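Local atomic coordinates of aminotransferase AspB (Helicobacter pylori 26695, PDB entry 3EZS), a protein that probably works as a pyridoxal 5'-phosphate-dependent aminotransferase, moving amino groups between amino acids and oxo acids. Residues L160-N165 against R169-E174; N141-S146 against L304-S309; I177-L182 against F188-D193; G70-R75 against S207-C212; I111-P116 against I120-A125. All coordinates share one frame; numbering follows the deposited sequence.

Contact 1 of 5, residues L160-N165 against R169-E174. With EDO (1,2-ethanediol), chain D; EDO (1,2-ethanediol), chain F.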
# COMPACT_ATOMS: atom_id res chain seq x y z
N LEU A 160 12.79 12.46 13.11
CA LEU A 160 13.19 12.03 14.44
C LEU A 160 12.42 10.74 14.72
O LEU A 160 11.41 10.44 14.05
CB LEU A 160 12.87 13.08 15.50
CG LEU A 160 13.45 14.48 15.31
CD1 LEU A 160 12.82 15.44 16.33
CD2 LEU A 160 14.99 14.49 15.40
N ASN A 161 12.90 9.99 15.71
CA ASN A 161 12.26 8.75 16.13
C ASN A 161 12.36 8.71 17.65
O ASN A 161 13.37 8.24 18.20
CB ASN A 161 12.95 7.55 15.49
CG ASN A 161 12.34 6.21 15.87
OD1 ASN A 161 13.03 5.19 15.90
ND2 ASN A 161 11.03 6.21 16.15
N SER A 162 11.31 9.19 18.33
CA SER A 162 11.30 9.29 19.78
C SER A 162 9.98 8.83 20.39
O SER A 162 8.95 9.47 20.16
CB SER A 162 11.57 10.73 20.18
OG SER A 162 11.61 10.89 21.56
N PRO A 163 9.99 7.74 21.21
CA PRO A 163 11.13 6.89 21.59
C PRO A 163 11.82 6.23 20.40
O PRO A 163 11.18 5.91 19.39
CB PRO A 163 10.51 5.85 22.54
CG PRO A 163 9.25 6.51 23.04
CD PRO A 163 8.75 7.32 21.89
N ASN A 164 13.13 6.04 20.55
CA ASN A 164 13.98 5.56 19.48
C ASN A 164 14.23 4.05 19.39
O ASN A 164 14.49 3.37 20.41
CB ASN A 164 15.34 6.26 19.63
CG ASN A 164 16.32 5.93 18.49
OD1 ASN A 164 17.30 5.23 18.70
ND2 ASN A 164 16.02 6.41 17.29
N ASN A 165 14.16 3.55 18.16
CA ASN A 165 14.63 2.22 17.80
C ASN A 165 15.97 2.54 17.13
O ASN A 165 16.00 3.24 16.13
CB ASN A 165 13.69 1.54 16.81
CG ASN A 165 14.25 0.23 16.25
OD1 ASN A 165 15.30 -0.26 16.69
ND2 ASN A 165 13.56 -0.33 15.27
N ARG A 169 16.29 6.12 23.35
CA ARG A 169 16.38 7.55 23.67
C ARG A 169 15.10 8.27 23.32
O ARG A 169 14.61 8.15 22.19
CB ARG A 169 17.54 8.20 22.92
CG ARG A 169 17.71 9.72 23.17
CD ARG A 169 18.11 10.05 24.61
NE ARG A 169 18.70 11.40 24.69
CZ ARG A 169 18.04 12.54 24.86
NH1 ARG A 169 16.72 12.58 24.95
NH2 ARG A 169 18.71 13.68 24.90
N THR A 170 14.59 9.02 24.29
CA THR A 170 13.33 9.75 24.17
C THR A 170 13.58 11.23 24.44
O THR A 170 14.13 11.60 25.47
CB THR A 170 12.25 9.14 25.11
OG1 THR A 170 11.95 7.82 24.66
CG2 THR A 170 10.94 9.94 25.12
N LEU A 171 13.16 12.07 23.52
CA LEU A 171 13.34 13.51 23.63
C LEU A 171 12.28 14.10 24.56
O LEU A 171 11.10 13.73 24.50
CB LEU A 171 13.23 14.15 22.26
CG LEU A 171 14.26 13.74 21.19
CD1 LEU A 171 13.95 14.44 19.88
CD2 LEU A 171 15.69 14.06 21.62
N SER A 172 12.72 15.01 25.42
CA SER A 172 11.84 15.67 26.36
C SER A 172 10.98 16.71 25.64
O SER A 172 11.22 17.05 24.48
CB SER A 172 12.67 16.38 27.43
OG SER A 172 13.35 17.49 26.86
N LEU A 173 9.99 17.23 26.35
CA LEU A 173 9.12 18.26 25.82
C LEU A 173 9.98 19.45 25.39
O LEU A 173 9.81 19.99 24.29
CB LEU A 173 8.10 18.68 26.88
CG LEU A 173 6.79 19.36 26.48
CD1 LEU A 173 6.04 18.56 25.42
CD2 LEU A 173 5.92 19.55 27.71
N GLU A 174 10.95 19.80 26.23
CA GLU A 174 11.82 20.95 25.97
C GLU A 174 12.70 20.74 24.74
O GLU A 174 12.93 21.66 23.97
CB GLU A 174 12.69 21.27 27.20
CG GLU A 174 11.94 21.78 28.44
CD GLU A 174 11.17 20.70 29.25
OE1 GLU A 174 11.32 19.46 29.01
OE2 GLU A 174 10.41 21.10 30.15
C1 EDO D . 16.24 10.26 19.88
O1 EDO D . 14.89 10.32 20.34
C2 EDO D . 16.31 10.87 18.48
O2 EDO D . 15.27 10.36 17.67
C1 EDO F . 10.78 0.96 14.19
O1 EDO F . 9.41 0.52 14.09
C2 EDO F . 10.86 2.45 13.81
O2 EDO F . 10.74 3.37 14.90
O HOH W 1 9.30 12.25 22.93
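S162 and P163 face T170 and L171 across the asparagine- and proline-rich loop that follows strand 157-160, a sequence signature of class I and II aminotransferases. Here the loop folds back on itself before helix 173-186. Its polar contacts centre on S162 OG. With that hydroxyl anti to its own backbone N (chi1 -178°), it accepts from L171 N at 2.8 Å in a nearly straight bond (165°), and donates to a water 3.0 Å away. It thus holds L171 N directly and L171 O through the water. A weak bond from N164 N to R169 O, 3.1 Å, adds a second clasp. Among the van der Waals contacts, P163, which follows a cis peptide bond, lies alongside T170, with P163 CB 3.2 Å from T170 OG1. The apolar pair is L160 CD1 with L171 CD1, 3.9 Å apart, the side chains nearly perpendicular. N161 ND2 reaches out of the loop to D193 O on strand 189-193. In relatives the asparagine equivalent to N165 bonds the cofactor, and N165 OD1 here bonds R351 NH1. N161 OD1 receives N165 N at 3.0 Å, from 45° above the carbonyl plane.

Contact 2 of 5, residues N141-S146 against L304-S309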
# COMPACT_ATOMS: atom_id res chain seq x y z
N ASN A 141 27.20 12.20 24.04
CA ASN A 141 26.30 13.28 24.42
C ASN A 141 24.93 12.75 24.86
O ASN A 141 23.91 13.41 24.63
CB ASN A 141 26.17 14.33 23.30
CG ASN A 141 25.39 13.82 22.11
OD1 ASN A 141 25.13 12.61 21.97
ND2 ASN A 141 24.99 14.76 21.25
N ASP A 142 24.93 11.57 25.49
CA ASP A 142 23.72 10.92 25.95
C ASP A 142 22.73 10.73 24.81
O ASP A 142 21.57 11.13 24.90
CB ASP A 142 23.12 11.67 27.16
CG ASP A 142 24.04 11.65 28.36
OD1 ASP A 142 24.89 10.74 28.45
OD2 ASP A 142 23.94 12.55 29.22
N PHE A 143 23.23 10.11 23.74
CA PHE A 143 22.47 9.77 22.53
C PHE A 143 21.53 10.89 22.05
O PHE A 143 20.35 10.66 21.79
CB PHE A 143 21.72 8.44 22.75
CG PHE A 143 22.62 7.33 23.24
CD1 PHE A 143 23.28 6.50 22.36
CD2 PHE A 143 22.84 7.15 24.60
CE1 PHE A 143 24.13 5.50 22.81
CE2 PHE A 143 23.69 6.15 25.06
CZ PHE A 143 24.34 5.33 24.16
N THR A 144 22.09 12.08 21.89
CA THR A 144 21.33 13.24 21.46
C THR A 144 21.66 13.64 20.01
O THR A 144 22.82 13.90 19.67
CB THR A 144 21.62 14.42 22.37
OG1 THR A 144 21.45 14.01 23.73
CG2 THR A 144 20.69 15.61 22.04
N PRO A 145 20.64 13.71 19.15
CA PRO A 145 20.90 14.11 17.79
C PRO A 145 21.00 15.63 17.66
O PRO A 145 20.28 16.35 18.36
CB PRO A 145 19.67 13.63 17.03
CG PRO A 145 18.58 13.76 18.01
CD PRO A 145 19.20 13.48 19.38
N SER A 146 21.89 16.10 16.78
CA SER A 146 21.95 17.54 16.48
C SER A 146 22.45 17.81 15.06
O SER A 146 22.97 16.93 14.39
CB SER A 146 22.78 18.30 17.49
OG SER A 146 24.14 17.93 17.43
N LEU A 304 22.89 1.85 30.96
CA LEU A 304 21.78 2.78 30.83
C LEU A 304 20.64 2.16 29.99
O LEU A 304 20.84 1.81 28.82
CB LEU A 304 22.26 4.07 30.17
CG LEU A 304 21.24 5.21 29.99
CD1 LEU A 304 20.53 5.60 31.29
CD2 LEU A 304 21.97 6.39 29.41
N ILE A 305 19.47 2.01 30.60
CA ILE A 305 18.27 1.53 29.90
C ILE A 305 17.20 2.61 30.09
O ILE A 305 16.71 2.82 31.22
CB ILE A 305 17.80 0.14 30.44
CG1 ILE A 305 18.93 -0.90 30.31
CG2 ILE A 305 16.55 -0.35 29.68
CD1 ILE A 305 18.58 -2.25 30.87
N TYR A 306 16.87 3.33 29.02
CA TYR A 306 15.83 4.35 29.10
C TYR A 306 14.48 3.68 29.32
O TYR A 306 14.24 2.61 28.78
CB TYR A 306 15.80 5.20 27.82
CG TYR A 306 17.04 6.05 27.59
CD1 TYR A 306 17.37 7.09 28.46
CD2 TYR A 306 17.87 5.83 26.49
CE1 TYR A 306 18.50 7.87 28.23
CE2 TYR A 306 18.98 6.60 26.25
CZ TYR A 306 19.30 7.61 27.12
OH TYR A 306 20.41 8.34 26.87
N PRO A 307 13.58 4.30 30.10
CA PRO A 307 12.26 3.70 30.37
C PRO A 307 11.21 3.85 29.24
O PRO A 307 10.03 4.13 29.51
CB PRO A 307 11.82 4.40 31.66
CG PRO A 307 12.43 5.78 31.55
CD PRO A 307 13.73 5.61 30.77
N TYR A 308 11.63 3.62 27.99
CA TYR A 308 10.79 3.77 26.82
C TYR A 308 11.27 2.73 25.80
O TYR A 308 12.45 2.32 25.81
CB TYR A 308 10.90 5.20 26.20
CG TYR A 308 10.71 6.34 27.18
CD1 TYR A 308 9.44 6.87 27.42
CD2 TYR A 308 11.79 6.89 27.86
CE1 TYR A 308 9.25 7.91 28.34
CE2 TYR A 308 11.62 7.96 28.77
CZ TYR A 308 10.35 8.45 29.01
OH TYR A 308 10.15 9.48 29.91
N SER A 309 10.36 2.35 24.90
CA SER A 309 10.56 1.32 23.87
C SER A 309 10.67 -0.01 24.60
O SER A 309 10.51 -0.05 25.81
CB SER A 309 11.81 1.58 22.99
OG SER A 309 13.01 0.98 23.52
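T144 OG1 donates to N141 O at 2.7 Å and is also bonded by R169 NH2, in the turn from which D142 and F143 meet Y306. The backbone O of D142, bonded by R169 NE, has Y306 OH beside it at 3.6 Å, a separation too long to count as a hydrogen bond. The same hydroxyl reaches F143, coming within 3.5 Å of F143 CD2. Each ring offers its edge: Y306 OH lies near the plane of the phenylalanine ring, and F143 CD2 near that of the tyrosine, while the two side chains cross obliquely. Apolar contact between the rings is looser, with F143 CD2 4.2 Å from Y306 CE2. L304 CG rests over one face of the Y306 ring, toward its rim. D142 and F143 both take left-handed backbone angles, a tight reversal that turns F143 toward the 304-309 segment. N141 OD1 accepts from T144 N at 3.1 Å, an Asx motif. In a further bond between these two residues, N141 ND2 gives to T144 O at 2.8 Å. The contact therefore brings a loop beyond strand 131-136 of the large sheet against the approach to strand 311-315 of the small one, a loop-to-loop seam of the kind that joins the two domains of a fold-type I aminotransferase.

Contact 3 of 5, residues I177-L182 against F188-D193. With EDO (1,2-ethanediol), chain F.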
# COMPACT_ATOMS: atom_id res chain seq x y z
N ILE A 177 10.53 21.06 21.69
CA ILE A 177 10.20 22.48 21.49
C ILE A 177 11.30 23.18 20.68
O ILE A 177 11.00 23.93 19.75
CB ILE A 177 9.94 23.21 22.83
CG1 ILE A 177 8.58 22.78 23.39
CG2 ILE A 177 9.94 24.74 22.64
CD1 ILE A 177 8.33 23.19 24.90
N SER A 178 12.56 22.89 21.03
CA SER A 178 13.71 23.44 20.30
C SER A 178 13.68 23.06 18.83
O SER A 178 13.93 23.90 17.97
CB SER A 178 15.04 22.97 20.90
OG SER A 178 15.20 23.45 22.22
N TRP A 179 13.36 21.80 18.56
CA TRP A 179 13.27 21.32 17.18
C TRP A 179 12.15 22.02 16.43
O TRP A 179 12.33 22.39 15.28
CB TRP A 179 13.07 19.82 17.11
CG TRP A 179 14.33 19.02 17.20
CD1 TRP A 179 14.74 18.28 18.26
CD2 TRP A 179 15.34 18.88 16.19
NE1 TRP A 179 15.94 17.68 17.98
CE2 TRP A 179 16.33 18.03 16.71
CE3 TRP A 179 15.49 19.37 14.89
CZ2 TRP A 179 17.47 17.67 15.98
CZ3 TRP A 179 16.63 19.02 14.16
CH2 TRP A 179 17.60 18.17 14.71
N VAL A 180 11.00 22.21 17.07
CA VAL A 180 9.89 22.89 16.41
C VAL A 180 10.32 24.31 16.02
O VAL A 180 10.10 24.75 14.88
CB VAL A 180 8.61 22.92 17.30
CG1 VAL A 180 7.58 23.91 16.76
CG2 VAL A 180 8.02 21.52 17.41
N LYS A 181 10.96 25.02 16.94
CA LYS A 181 11.44 26.37 16.67
C LYS A 181 12.47 26.42 15.54
O LYS A 181 12.47 27.36 14.73
CB LYS A 181 11.99 27.00 17.95
CG LYS A 181 10.91 27.29 19.01
CD LYS A 181 11.48 27.92 20.27
CE LYS A 181 10.40 28.21 21.32
NZ LYS A 181 9.43 29.24 20.86
N LEU A 182 13.37 25.44 15.49
CA LEU A 182 14.33 25.37 14.38
C LEU A 182 13.61 25.13 13.04
O LEU A 182 13.91 25.78 12.04
CB LEU A 182 15.37 24.29 14.64
CG LEU A 182 16.33 24.64 15.79
CD1 LEU A 182 17.17 23.42 16.16
CD2 LEU A 182 17.21 25.87 15.45
N PHE A 188 12.03 24.12 7.44
CA PHE A 188 12.13 22.72 6.98
C PHE A 188 10.99 21.91 7.60
O PHE A 188 10.36 22.35 8.57
CB PHE A 188 13.50 22.07 7.22
CG PHE A 188 13.93 22.02 8.65
CD1 PHE A 188 13.45 21.04 9.50
CD2 PHE A 188 14.87 22.94 9.13
CE1 PHE A 188 13.87 20.99 10.83
CE2 PHE A 188 15.29 22.90 10.47
CZ PHE A 188 14.80 21.91 11.31
N ILE A 189 10.69 20.76 7.00
CA ILE A 189 9.65 19.87 7.45
C ILE A 189 10.23 18.95 8.52
O ILE A 189 11.30 18.38 8.34
CB ILE A 189 9.04 19.05 6.29
CG1 ILE A 189 8.49 19.97 5.20
CG2 ILE A 189 7.96 18.06 6.82
CD1 ILE A 189 7.56 21.05 5.70
N LEU A 190 9.50 18.80 9.63
CA LEU A 190 9.93 18.01 10.77
C LEU A 190 8.91 16.92 11.10
O LEU A 190 7.76 17.22 11.34
CB LEU A 190 10.08 18.92 12.00
CG LEU A 190 10.53 18.27 13.32
CD1 LEU A 190 11.97 17.74 13.24
CD2 LEU A 190 10.39 19.29 14.45
N ILE A 191 9.36 15.67 11.14
CA ILE A 191 8.50 14.53 11.45
C ILE A 191 9.05 13.74 12.63
O ILE A 191 10.25 13.58 12.76
CB ILE A 191 8.48 13.52 10.26
CG1 ILE A 191 7.83 14.13 9.01
CG2 ILE A 191 7.75 12.22 10.63
CD1 ILE A 191 8.03 13.22 7.77
N ASN A 192 8.17 13.23 13.49
CA ASN A 192 8.59 12.29 14.50
C ASN A 192 7.86 10.96 14.26
O ASN A 192 6.64 10.91 14.14
CB ASN A 192 8.33 12.79 15.92
CG ASN A 192 8.97 11.89 17.00
OD1 ASN A 192 9.96 11.21 16.76
ND2 ASN A 192 8.39 11.90 18.19
N ASP A 193 8.65 9.90 14.11
CA ASP A 193 8.14 8.53 14.03
C ASP A 193 7.82 8.19 15.48
O ASP A 193 8.71 7.89 16.28
CB ASP A 193 9.24 7.64 13.46
CG ASP A 193 8.89 6.16 13.51
OD1 ASP A 193 7.89 5.77 14.13
OD2 ASP A 193 9.67 5.39 12.92
C1 EDO F . 10.78 0.96 14.19
O1 EDO F . 9.41 0.52 14.09
C2 EDO F . 10.86 2.45 13.81
O2 EDO F . 10.74 3.37 14.90
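The W179 indole and the F188 ring meet edge to edge, W179 CE3 lying 4.4 Å from F188 CZ and each atom close to the plane of the other ring. They belong to a beta-alpha-beta unit in which helix 173-186 links strand 157-160 to strand 189-193 and lies against the sheet. F188 sits just before the second strand, and its CG is placed between its own backbone N and carbonyl carbon (chi1 59°). This torsion swings the ring back toward the helix, where CE2 comes 3.6 Å from L182 O and CZ 4.1 Å from L182 CB. The aromatic ring therefore packs partly on backbone. Two residues on, L190 points toward the helix and sends one methyl to it: CD2 is 3.8 Å from both W179 O and W179 CB. V180, whose side chain turns mainly to helix 208-214, adds a looser touch. At the far end of the strand stands D193, the position at which relatives hold the pyridine nitrogen of the cofactor; its OD2 is bonded to Y121 OH. No hydrogen bond crosses the contact, and among its looser apolar pairs V180 CG2 lies 4.4 Å from L190 CD2.

Contact 4 of 5, residues G70-R75 against S207-C212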
# COMPACT_ATOMS: atom_id res chain seq x y z
N GLY A 70 -9.85 10.34 18.60
CA GLY A 70 -10.22 10.14 20.01
C GLY A 70 -9.04 9.63 20.82
O GLY A 70 -8.78 10.11 21.93
N PHE A 71 -8.32 8.67 20.24
CA PHE A 71 -7.08 8.15 20.83
C PHE A 71 -6.08 9.28 21.11
O PHE A 71 -5.53 9.37 22.22
CB PHE A 71 -6.42 7.09 19.93
CG PHE A 71 -5.00 6.80 20.32
CD1 PHE A 71 -4.71 6.09 21.48
CD2 PHE A 71 -3.95 7.29 19.56
CE1 PHE A 71 -3.43 5.88 21.86
CE2 PHE A 71 -2.67 7.08 19.94
CZ PHE A 71 -2.40 6.35 21.09
N PHE A 72 -5.85 10.13 20.12
CA PHE A 72 -4.88 11.22 20.26
C PHE A 72 -5.28 12.20 21.38
O PHE A 72 -4.43 12.67 22.13
CB PHE A 72 -4.65 11.95 18.93
CG PHE A 72 -3.30 12.58 18.82
CD1 PHE A 72 -2.24 11.85 18.33
CD2 PHE A 72 -3.08 13.86 19.25
CE1 PHE A 72 -0.99 12.40 18.24
CE2 PHE A 72 -1.83 14.42 19.16
CZ PHE A 72 -0.78 13.69 18.66
N LYS A 73 -6.58 12.46 21.49
CA LYS A 73 -7.12 13.30 22.55
C LYS A 73 -6.90 12.70 23.93
O LYS A 73 -6.34 13.35 24.79
CB LYS A 73 -8.62 13.57 22.33
CG LYS A 73 -9.25 14.53 23.34
CD LYS A 73 -10.73 14.80 23.04
N ARG A 74 -7.33 11.46 24.14
CA ARG A 74 -7.13 10.80 25.42
C ARG A 74 -5.66 10.69 25.80
O ARG A 74 -5.29 10.91 26.95
CB ARG A 74 -7.69 9.39 25.41
CG ARG A 74 -9.21 9.27 25.26
CD ARG A 74 -9.63 7.83 25.61
NE ARG A 74 -8.89 6.84 24.83
CZ ARG A 74 -9.22 6.41 23.61
NH1 ARG A 74 -10.27 6.89 22.96
NH2 ARG A 74 -8.48 5.49 23.03
N ARG A 75 -4.83 10.36 24.81
CA ARG A 75 -3.42 10.10 25.07
C ARG A 75 -2.54 11.33 25.19
O ARG A 75 -1.68 11.36 26.06
CB ARG A 75 -2.86 9.16 23.99
CG ARG A 75 -1.35 8.91 24.07
CD ARG A 75 -0.88 8.26 25.38
NE ARG A 75 0.55 8.03 25.28
CZ ARG A 75 1.51 8.92 25.56
NH1 ARG A 75 1.23 10.12 26.04
NH2 ARG A 75 2.77 8.60 25.37
N SER A 207 4.41 13.70 22.79
CA SER A 207 4.33 13.80 21.33
C SER A 207 4.93 15.13 20.90
O SER A 207 4.89 16.10 21.63
CB SER A 207 2.89 13.77 20.84
OG SER A 207 2.82 14.02 19.45
N LEU A 208 5.49 15.15 19.70
CA LEU A 208 6.02 16.37 19.10
C LEU A 208 4.91 17.43 18.89
O LEU A 208 5.19 18.64 18.83
CB LEU A 208 6.73 16.02 17.76
CG LEU A 208 7.33 17.10 16.87
CD1 LEU A 208 8.38 17.97 17.62
CD2 LEU A 208 7.94 16.49 15.59
N LEU A 209 3.65 17.00 18.76
CA LEU A 209 2.53 17.96 18.62
C LEU A 209 2.25 18.69 19.94
O LEU A 209 1.70 19.82 19.94
CB LEU A 209 1.26 17.33 18.03
CG LEU A 209 1.34 16.67 16.64
CD1 LEU A 209 -0.07 16.44 16.06
CD2 LEU A 209 2.17 17.51 15.67
N GLU A 210 2.62 18.08 21.06
CA GLU A 210 2.50 18.77 22.36
C GLU A 210 3.51 19.93 22.43
O GLU A 210 3.23 20.98 23.01
CB GLU A 210 2.78 17.82 23.53
CG GLU A 210 1.83 16.65 23.66
CD GLU A 210 2.16 15.79 24.89
OE1 GLU A 210 2.13 16.34 25.99
OE2 GLU A 210 2.44 14.58 24.76
N ALA A 211 4.69 19.72 21.86
CA ALA A 211 5.71 20.76 21.80
C ALA A 211 5.21 21.93 20.96
O ALA A 211 5.46 23.10 21.26
CB ALA A 211 7.02 20.17 21.20
N CYS A 212 4.48 21.59 19.90
CA CYS A 212 3.89 22.57 19.03
C CYS A 212 2.94 23.50 19.77
O CYS A 212 2.98 24.71 19.56
CB CYS A 212 3.16 21.88 17.87
SG CYS A 212 4.24 21.29 16.54
O HOH W 2 2.19 12.98 26.92
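F72 reaches from its helix with the ring pointing end-on at the start of helix 208-214. Its leading atom, CZ, lies 3.7 Å from S207 OG, which sits at the ring's edge, near its plane. The same CZ is 3.9 Å from L209 CD1, and here the two side chains stand about perpendicular, the leucine methyl approaching obliquely. With CG anti to the backbone N (chi1 -153°), the phenylalanine extends toward this helix start, and F76 packs against its ring one turn further on. The surface it meets is a capping box: S207 OG accepts from L209 N at 3.2 Å, and E210 OE2 accepts from S207 N at 2.9 Å (164°), reached from 40° above the carboxylate plane. These two bonds close the first turn of helix 208-214, and E194 OE1 also holds S207 OG. The E210 carboxylate faces R75 across the contact as well, yet R75 NH1 and E210 OE2 remain 4.8 Å apart and are bridged by a water. That water lies at the edge of the guanidinium, in its plane, accepting from R75 NH1 at 3.1 Å and donating to E210 OE2 at 2.7 Å. R75 NE forms its salt bridge elsewhere, with E198.

Contact 5 of 5, residues I111-P116 against I120-A125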
# COMPACT_ATOMS: atom_id res chain seq x y z
N ILE A 111 17.71 15.13 3.35
CA ILE A 111 16.94 14.61 4.45
C ILE A 111 17.88 14.30 5.62
O ILE A 111 19.00 13.83 5.41
CB ILE A 111 16.18 13.34 4.03
CG1 ILE A 111 15.22 13.64 2.86
CG2 ILE A 111 15.40 12.75 5.20
CD1 ILE A 111 14.48 12.38 2.34
N ALA A 112 17.43 14.61 6.84
CA ALA A 112 18.23 14.31 8.04
C ALA A 112 17.50 13.27 8.87
O ALA A 112 16.28 13.30 8.97
CB ALA A 112 18.48 15.56 8.88
N TYR A 113 18.25 12.32 9.41
CA TYR A 113 17.69 11.31 10.31
C TYR A 113 18.80 10.77 11.22
O TYR A 113 19.98 10.90 10.88
CB TYR A 113 16.94 10.19 9.57
CG TYR A 113 17.67 9.54 8.40
CD1 TYR A 113 17.60 10.10 7.13
CD2 TYR A 113 18.37 8.35 8.56
CE1 TYR A 113 18.25 9.50 6.06
CE2 TYR A 113 19.02 7.75 7.49
CZ TYR A 113 18.96 8.33 6.25
OH TYR A 113 19.60 7.74 5.18
N PRO A 114 18.44 10.16 12.37
CA PRO A 114 19.51 9.70 13.25
C PRO A 114 20.27 8.46 12.75
O PRO A 114 19.86 7.83 11.76
CB PRO A 114 18.79 9.40 14.58
CG PRO A 114 17.37 9.88 14.40
CD PRO A 114 17.11 9.87 12.93
N ASN A 115 21.38 8.16 13.42
CA ASN A 115 22.22 7.00 13.12
C ASN A 115 22.64 6.41 14.48
O ASN A 115 23.32 7.07 15.26
CB ASN A 115 23.41 7.46 12.25
CG ASN A 115 24.36 6.33 11.88
OD1 ASN A 115 24.01 5.15 11.91
ND2 ASN A 115 25.59 6.71 11.49
N PRO A 116 22.25 5.17 14.78
CA PRO A 116 21.53 4.17 13.98
C PRO A 116 20.05 4.47 13.75
O PRO A 116 19.49 5.38 14.39
CB PRO A 116 21.75 2.86 14.75
CG PRO A 116 22.11 3.26 16.14
CD PRO A 116 22.55 4.70 16.14
N ILE A 120 14.04 1.93 6.88
CA ILE A 120 13.11 2.53 5.93
C ILE A 120 13.42 4.03 5.70
O ILE A 120 13.19 4.53 4.60
CB ILE A 120 11.62 2.26 6.32
CG1 ILE A 120 10.69 2.48 5.11
CG2 ILE A 120 11.18 3.08 7.50
CD1 ILE A 120 10.95 1.50 3.99
N TYR A 121 13.99 4.72 6.69
CA TYR A 121 14.31 6.15 6.49
C TYR A 121 15.31 6.32 5.35
O TYR A 121 15.20 7.28 4.58
CB TYR A 121 14.88 6.85 7.74
CG TYR A 121 14.15 6.63 9.04
CD1 TYR A 121 12.79 6.37 9.07
CD2 TYR A 121 14.83 6.76 10.26
CE1 TYR A 121 12.12 6.17 10.28
CE2 TYR A 121 14.18 6.57 11.47
CZ TYR A 121 12.82 6.28 11.48
OH TYR A 121 12.15 6.08 12.67
N GLU A 122 16.26 5.40 5.22
CA GLU A 122 17.26 5.47 4.15
C GLU A 122 16.66 5.10 2.79
O GLU A 122 17.05 5.68 1.75
CB GLU A 122 18.41 4.53 4.43
CG GLU A 122 19.55 4.67 3.46
CD GLU A 122 20.65 3.72 3.76
OE1 GLU A 122 20.41 2.52 3.58
OE2 GLU A 122 21.76 4.18 4.12
N GLY A 123 15.77 4.12 2.79
CA GLY A 123 15.06 3.72 1.59
C GLY A 123 14.26 4.90 1.04
O GLY A 123 14.26 5.15 -0.17
N ALA A 124 13.59 5.61 1.94
CA ALA A 124 12.80 6.77 1.60
C ALA A 124 13.65 7.83 0.91
O ALA A 124 13.25 8.39 -0.12
CB ALA A 124 12.16 7.35 2.89
N ALA A 125 14.84 8.11 1.47
CA ALA A 125 15.78 9.08 0.90
C ALA A 125 16.30 8.64 -0.46
O ALA A 125 16.50 9.45 -1.36
CB ALA A 125 16.96 9.29 1.87
O HOH W 3 21.98 6.58 4.89
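A beta-alpha-beta crossover, strand 110-115 to helix 120-127 to strand 131-136, sets Y113 of its first strand against Y121, E122 and A125 of its helix. Short segments of strand and helix run nearly antiparallel, at 159°, with their axes 9.6 Å apart. Y113 occupies the centre. Its CG lies between its own N and carbonyl carbon (chi1 50°), which stands the ring up from the sheet toward the helix. Y121 CB sits over one face, 4.0 Å from the Y113 ring centroid, a CH-pi contact. The rings themselves do not stack: the tyrosine side chains pass each other heading opposite ways, and Y121 OH goes on to bond D193. At its tip the Y113 hydroxyl rests against E122, with OH 3.4 Å from E122 CA and 3.5 Å from E122 CB. This oxygen is satisfied by S132 OG and by a water at 2.7 Å, while the E122 carboxylate forms a salt bridge with R342. One turn after Y121, A125 meets I111, and A125 CB is 4.4 Å from Y113 CE1. Here the extended isoleucine brings its CD1 to 3.8 Å from A125 CA and 4.0 Å from A125 CB.

In the fold
Contacts 1, 3, 4 and 5 are buried, whereas contact 2 is only partly so, its loops reaching solvent at D142. Contacts 3 and 5 are the sheet-and-helix cases, each within a beta-alpha-beta unit of the same large sheet, and both are carried by apolar and aromatic groups. Helix 173-186 serves contacts 1 and 3, and helix 208-214 of contact 4 packs on it through L208 and A211. Direct polar bonds cross only contact 1; contact 4 pairs an aromatic ring with a capped helix start and has one water bridge. R169 ties contact 1 to contact 2, while the D193 to Y121 bond joins contacts 3 and 5 near the probable cofactor site. Contacts 4 and 5 lie farthest apart, centres about 24 Å.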